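Local atomic coordinates of HIAXHD3 (Humicola insolens, PDB entry 3ZXK), a protein that is a GH43 arabinofuranosidase that probably removes arabinose side chains from xylan, and served as the scaffold for engineering endo-xylanase activity. Residues D456-I461 / R487-L492; Y508-F513 / K527-N532. All blocks are in the same frame, centred on the assembly; numbering follows the deposited sequence.

Contact 1: residues D456-I461 / R487-L492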
# COMPACT_ATOMS: atom_id res chain seq x y z
N ASP A 456 4.03 -31.32 1.32
CA ASP A 456 4.81 -30.31 2.01
C ASP A 456 5.90 -29.76 1.11
O ASP A 456 7.04 -30.20 1.15
CB ASP A 456 5.42 -30.86 3.30
CG ASP A 456 5.85 -29.77 4.26
OD1 ASP A 456 5.05 -28.85 4.52
OD2 ASP A 456 6.98 -29.86 4.80
N ILE A 457 5.52 -28.79 0.28
CA ILE A 457 6.47 -28.14 -0.61
C ILE A 457 6.69 -26.70 -0.20
O ILE A 457 5.73 -25.98 0.10
CB ILE A 457 6.02 -28.24 -2.09
CG1 ILE A 457 7.04 -27.57 -3.01
CG2 ILE A 457 4.65 -27.60 -2.30
CD1 ILE A 457 6.99 -28.09 -4.43
N TRP A 458 7.95 -26.28 -0.17
CA TRP A 458 8.30 -24.95 0.27
C TRP A 458 8.86 -24.22 -0.90
O TRP A 458 9.75 -24.73 -1.62
CB TRP A 458 9.34 -25.00 1.36
CG TRP A 458 8.92 -25.77 2.59
CD1 TRP A 458 8.50 -27.11 2.69
CD2 TRP A 458 8.95 -25.29 3.99
NE1 TRP A 458 8.24 -27.44 4.00
CE2 TRP A 458 8.49 -26.39 4.83
CE3 TRP A 458 9.27 -24.07 4.59
CZ2 TRP A 458 8.38 -26.28 6.21
CZ3 TRP A 458 9.16 -23.97 5.98
CH2 TRP A 458 8.72 -25.05 6.77
N LEU A 459 8.33 -23.03 -1.13
CA LEU A 459 8.68 -22.21 -2.26
C LEU A 459 9.23 -20.88 -1.77
O LEU A 459 8.54 -20.15 -1.04
CB LEU A 459 7.47 -22.00 -3.17
CG LEU A 459 6.90 -23.28 -3.81
CD1 LEU A 459 5.63 -22.95 -4.60
CD2 LEU A 459 7.96 -23.99 -4.68
N ARG A 460 10.42 -20.54 -2.25
CA ARG A 460 11.16 -19.40 -1.74
C ARG A 460 11.55 -18.40 -2.81
O ARG A 460 12.08 -18.77 -3.85
CB ARG A 460 12.42 -19.92 -1.02
CG ARG A 460 13.43 -18.87 -0.54
CD ARG A 460 14.52 -19.48 0.33
NE ARG A 460 15.78 -18.79 0.07
CZ ARG A 460 16.98 -19.30 0.30
NH1 ARG A 460 17.10 -20.50 0.86
NH2 ARG A 460 18.06 -18.60 -0.01
N ILE A 461 11.30 -17.12 -2.52
CA ILE A 461 11.62 -16.02 -3.43
C ILE A 461 12.61 -15.09 -2.71
O ILE A 461 12.27 -14.50 -1.67
CB ILE A 461 10.37 -15.20 -3.82
CG1 ILE A 461 9.30 -16.05 -4.53
CG2 ILE A 461 10.73 -14.02 -4.72
CD1 ILE A 461 7.99 -15.32 -4.76
N ARG A 487 14.56 -27.84 4.96
CA ARG A 487 15.91 -28.08 5.47
C ARG A 487 16.97 -27.76 4.41
O ARG A 487 18.05 -27.26 4.73
CB ARG A 487 16.04 -29.53 5.97
CG ARG A 487 17.29 -29.78 6.81
CD ARG A 487 17.50 -28.70 7.87
NE ARG A 487 18.90 -28.54 8.27
CZ ARG A 487 19.78 -27.72 7.69
NH1 ARG A 487 19.42 -26.97 6.66
NH2 ARG A 487 21.03 -27.66 8.14
N THR A 488 16.65 -28.04 3.15
CA THR A 488 17.54 -27.77 2.03
C THR A 488 16.71 -27.08 0.97
O THR A 488 15.59 -27.50 0.70
CB THR A 488 18.09 -29.08 1.45
OG1 THR A 488 18.89 -29.74 2.43
CG2 THR A 488 18.94 -28.84 0.19
N TYR A 489 17.27 -26.01 0.39
CA TYR A 489 16.67 -25.33 -0.75
C TYR A 489 17.55 -25.52 -1.97
O TYR A 489 18.78 -25.47 -1.89
CB TYR A 489 16.46 -23.84 -0.47
CG TYR A 489 15.27 -23.59 0.41
CD1 TYR A 489 13.99 -23.44 -0.14
CD2 TYR A 489 15.42 -23.55 1.80
CE1 TYR A 489 12.89 -23.23 0.68
CE2 TYR A 489 14.33 -23.34 2.63
CZ TYR A 489 13.07 -23.20 2.07
OH TYR A 489 11.98 -23.01 2.88
N THR A 490 16.88 -25.71 -3.11
CA THR A 490 17.53 -25.85 -4.40
C THR A 490 17.11 -24.69 -5.27
O THR A 490 15.92 -24.42 -5.43
CB THR A 490 17.13 -27.18 -5.03
OG1 THR A 490 17.52 -28.23 -4.15
CG2 THR A 490 17.79 -27.36 -6.39
N ARG A 491 18.10 -23.99 -5.80
CA ARG A 491 17.91 -22.91 -6.77
C ARG A 491 17.31 -23.45 -8.08
O ARG A 491 17.74 -24.48 -8.59
CB ARG A 491 19.26 -22.23 -7.00
CG ARG A 491 19.33 -21.26 -8.15
CD ARG A 491 18.64 -19.93 -7.88
NE ARG A 491 18.70 -19.16 -9.11
CZ ARG A 491 19.75 -18.45 -9.52
NH1 ARG A 491 20.85 -18.36 -8.75
NH2 ARG A 491 19.70 -17.83 -10.69
N LEU A 492 16.35 -22.72 -8.65
CA LEU A 492 15.76 -23.11 -9.93
C LEU A 492 15.57 -21.91 -10.84
O LEU A 492 14.94 -20.93 -10.47
CB LEU A 492 14.42 -23.83 -9.74
CG LEU A 492 13.74 -24.43 -10.99
CD1 LEU A 492 14.60 -25.56 -11.58
CD2 LEU A 492 12.36 -24.95 -10.61

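Contact 2: residues Y508-F513 / K527-N532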
# COMPACT_ATOMS: atom_id res chain seq x y z
N TYR A 508 6.95 -4.13 -6.32
CA TYR A 508 6.94 -5.58 -6.40
C TYR A 508 6.38 -6.19 -5.13
O TYR A 508 6.72 -5.73 -4.01
CB TYR A 508 8.34 -6.12 -6.62
CG TYR A 508 8.68 -6.23 -8.08
CD1 TYR A 508 8.29 -7.35 -8.83
CD2 TYR A 508 9.36 -5.21 -8.75
CE1 TYR A 508 8.62 -7.47 -10.17
CE2 TYR A 508 9.68 -5.31 -10.12
CZ TYR A 508 9.29 -6.45 -10.83
OH TYR A 508 9.59 -6.60 -12.16
N ARG A 509 5.60 -7.25 -5.30
CA ARG A 509 5.05 -7.98 -4.13
C ARG A 509 5.39 -9.46 -4.16
O ARG A 509 5.76 -10.01 -5.21
CB ARG A 509 3.51 -7.82 -4.07
CG ARG A 509 3.12 -6.39 -3.75
CD ARG A 509 1.64 -6.31 -3.55
NE ARG A 509 1.30 -4.99 -3.01
CZ ARG A 509 0.19 -4.72 -2.34
NH1 ARG A 509 -0.70 -5.69 -2.11
NH2 ARG A 509 -0.03 -3.50 -1.89
N PHE A 510 5.28 -10.09 -2.99
CA PHE A 510 5.27 -11.55 -2.86
C PHE A 510 3.81 -12.02 -2.98
O PHE A 510 2.90 -11.38 -2.42
CB PHE A 510 5.76 -12.03 -1.48
CG PHE A 510 7.22 -11.79 -1.20
CD1 PHE A 510 8.22 -12.14 -2.12
CD2 PHE A 510 7.59 -11.31 0.03
CE1 PHE A 510 9.57 -11.95 -1.80
CE2 PHE A 510 8.93 -11.12 0.37
CZ PHE A 510 9.91 -11.44 -0.56
N GLY A 511 3.57 -13.10 -3.70
CA GLY A 511 2.22 -13.62 -3.78
C GLY A 511 2.13 -15.11 -3.95
O GLY A 511 3.11 -15.77 -4.29
N VAL A 512 0.93 -15.63 -3.69
CA VAL A 512 0.63 -17.03 -3.93
C VAL A 512 -0.61 -17.09 -4.82
O VAL A 512 -1.56 -16.31 -4.64
CB VAL A 512 0.46 -17.83 -2.61
CG1 VAL A 512 -0.56 -17.21 -1.66
CG2 VAL A 512 0.16 -19.30 -2.92
N PHE A 513 -0.57 -17.96 -5.82
CA PHE A 513 -1.66 -18.07 -6.81
C PHE A 513 -2.04 -19.52 -7.03
O PHE A 513 -1.28 -20.44 -6.73
CB PHE A 513 -1.22 -17.44 -8.14
CG PHE A 513 -0.09 -18.19 -8.85
CD1 PHE A 513 1.24 -17.90 -8.54
CD2 PHE A 513 -0.36 -19.19 -9.78
CE1 PHE A 513 2.28 -18.57 -9.17
CE2 PHE A 513 0.67 -19.85 -10.43
CZ PHE A 513 1.99 -19.56 -10.10
N LYS A 527 -0.06 -23.51 3.87
CA LYS A 527 0.11 -23.77 5.29
C LYS A 527 0.74 -22.61 6.01
O LYS A 527 0.44 -22.36 7.17
CB LYS A 527 0.95 -25.01 5.54
CG LYS A 527 0.40 -26.28 4.92
CD LYS A 527 1.24 -27.43 5.42
CE LYS A 527 1.33 -28.55 4.42
NZ LYS A 527 2.38 -29.49 4.87
N GLY A 528 1.61 -21.86 5.34
CA GLY A 528 2.32 -20.82 6.05
C GLY A 528 3.07 -19.91 5.11
O GLY A 528 3.34 -20.23 3.96
N PHE A 529 3.45 -18.76 5.66
CA PHE A 529 4.31 -17.81 4.95
C PHE A 529 5.26 -17.22 5.99
O PHE A 529 4.85 -16.89 7.11
CB PHE A 529 3.52 -16.64 4.34
CG PHE A 529 4.43 -15.54 3.79
CD1 PHE A 529 5.02 -15.65 2.51
CD2 PHE A 529 4.78 -14.46 4.58
CE1 PHE A 529 5.87 -14.63 2.01
CE2 PHE A 529 5.65 -13.46 4.09
CZ PHE A 529 6.20 -13.56 2.82
N LYS A 530 6.51 -17.02 5.59
CA LYS A 530 7.48 -16.32 6.43
C LYS A 530 8.33 -15.40 5.56
O LYS A 530 8.80 -15.84 4.51
CB LYS A 530 8.40 -17.35 7.16
CG LYS A 530 9.51 -16.73 7.97
CD LYS A 530 8.98 -16.21 9.30
CE LYS A 530 10.10 -15.81 10.28
NZ LYS A 530 10.90 -14.66 9.72
N MET A 531 8.52 -14.15 6.00
CA MET A 531 9.47 -13.26 5.37
C MET A 531 10.68 -13.09 6.27
O MET A 531 10.54 -12.82 7.47
CB MET A 531 8.85 -11.89 5.11
CG MET A 531 9.78 -10.91 4.38
SD MET A 531 8.97 -9.40 3.82
CE MET A 531 8.51 -8.66 5.39
N ASN A 532 11.86 -13.27 5.69
CA ASN A 532 13.13 -13.11 6.40
C ASN A 532 13.87 -11.97 5.74
O ASN A 532 13.95 -11.90 4.52
CB ASN A 532 13.97 -14.37 6.20
CG ASN A 532 13.33 -15.59 6.81
OD1 ASN A 532 12.84 -15.54 7.93
ND2 ASN A 532 13.35 -16.71 6.06

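Contact 1: residues D456-I461 / R487-L492
The indole of W458, against which the hydroxyl of Y489 comes to rest, is itself anchored through its N-H: NE1 of W458 donates to OD2 of D456 over 2.8 Å. The bond is nearly straight, with D456 OD2 close to the indole plane, yet NE1 comes to OD2 from above the carboxylate plane. The other oxygen of D456 is held by R386 and K527, so a doubly bridged carboxylate fixes the indole. Y489 OH then sits 3.4 Å from W458 CE3, approaching the benzo part of the indole obliquely, while Y489 CE1 packs 4.0 Å from W458 CB.

R460, two residues along on the same side of the strand, covers the phenol. It leaves the strand with CG opposite the backbone N (chi1 174°), which carries CD over the centre of one face, 4.0 Å from the Y489 centroid and 11° off the normal, a clear CH-pi contact. Beyond CD the guanidinium turns steeply, its plane 68° from that of the ring, so that its edge approaches the ring with NH1 of R460 3.6 Å from CD2 of Y489. The cation-pi component is therefore long and at most weak, and the charge finds firmer partnership in D462. Were Y489 replaced by an alanine, R460 CD would be likely to lose the ring face it lies over, and W458 CB and CE3 their phenol neighbour. Y489, just ahead of strand 490-497, reaches across the intervening strand 476-482, whose Y480 also meets R460; the contact thus joins side chains two strands apart on the outer face of an antiparallel sheet of the concanavalin A-like β-sandwich.

Contact 2: residues Y508-F513 / K527-N532
Apolar packing joins F510 to F529 and M531, which alternate along one strand and both of whose side chains start out toward segment 508-513, on the opposite sheet. F510 CD2 lies 3.8 Å from F529 CZ. The two side chains cross at about a right angle, and the F510 atom meets the rim of the F529 ring, near its plane. F529 is also lodged against aromatic neighbours, W333 edge-to-face and F385 at an inclined angle, so the pair belongs to a wider aromatic cluster.

Sulfur supplies the second kind of interaction. Extended through its first two torsions (chi1 -177°), M531 reaches across to F510 and brings SD to 3.9 Å from F510 CE2. The sulfur stands 5.2 Å from the F510 centroid but 86° off the normal, making this a Met-aromatic contact at the ring edge rather than over a face.

No polar bond crosses between the two segments; K530 instead binds on its own strand. Its NZ reaches M531 O at 2.9 Å, from above the carbonyl plane, and OD1 of N532 at 2.8 Å, with T319 O as an outside acceptor. At the start of the segment, K527 and G528 together face R386 in a classic β bulge. The nearest CA atoms, those of F510 and M531, are 9.4 Å apart: the two strands meet through side chains, in the interior between the stacked sheets of a β-sandwich.

Overall arrangement
Contacts 1 and 2 lie on the two faces of one sheet of the sandwich, outer and inner, their centres 13 Å apart. Strands 457-464, 490-497 and 523-533 belong to the same sheet; contact 1 dresses its outer surface, whereas contact 2 ties it to the sheet holding strand 509-516. A salt bridge couples them, D456 OD1 to K527 NZ at 2.8 Å, and I461 O packs 3.7 Å from F510 CE1. Contact 2 lies deeper, about 16 Å between its centre and that of the chain, against 28 Å for contact 1. Neither lines the glycan pocket, but F469 and W502, in the loops following strands 457-464 and 490-497, extend from this framework to the ligand.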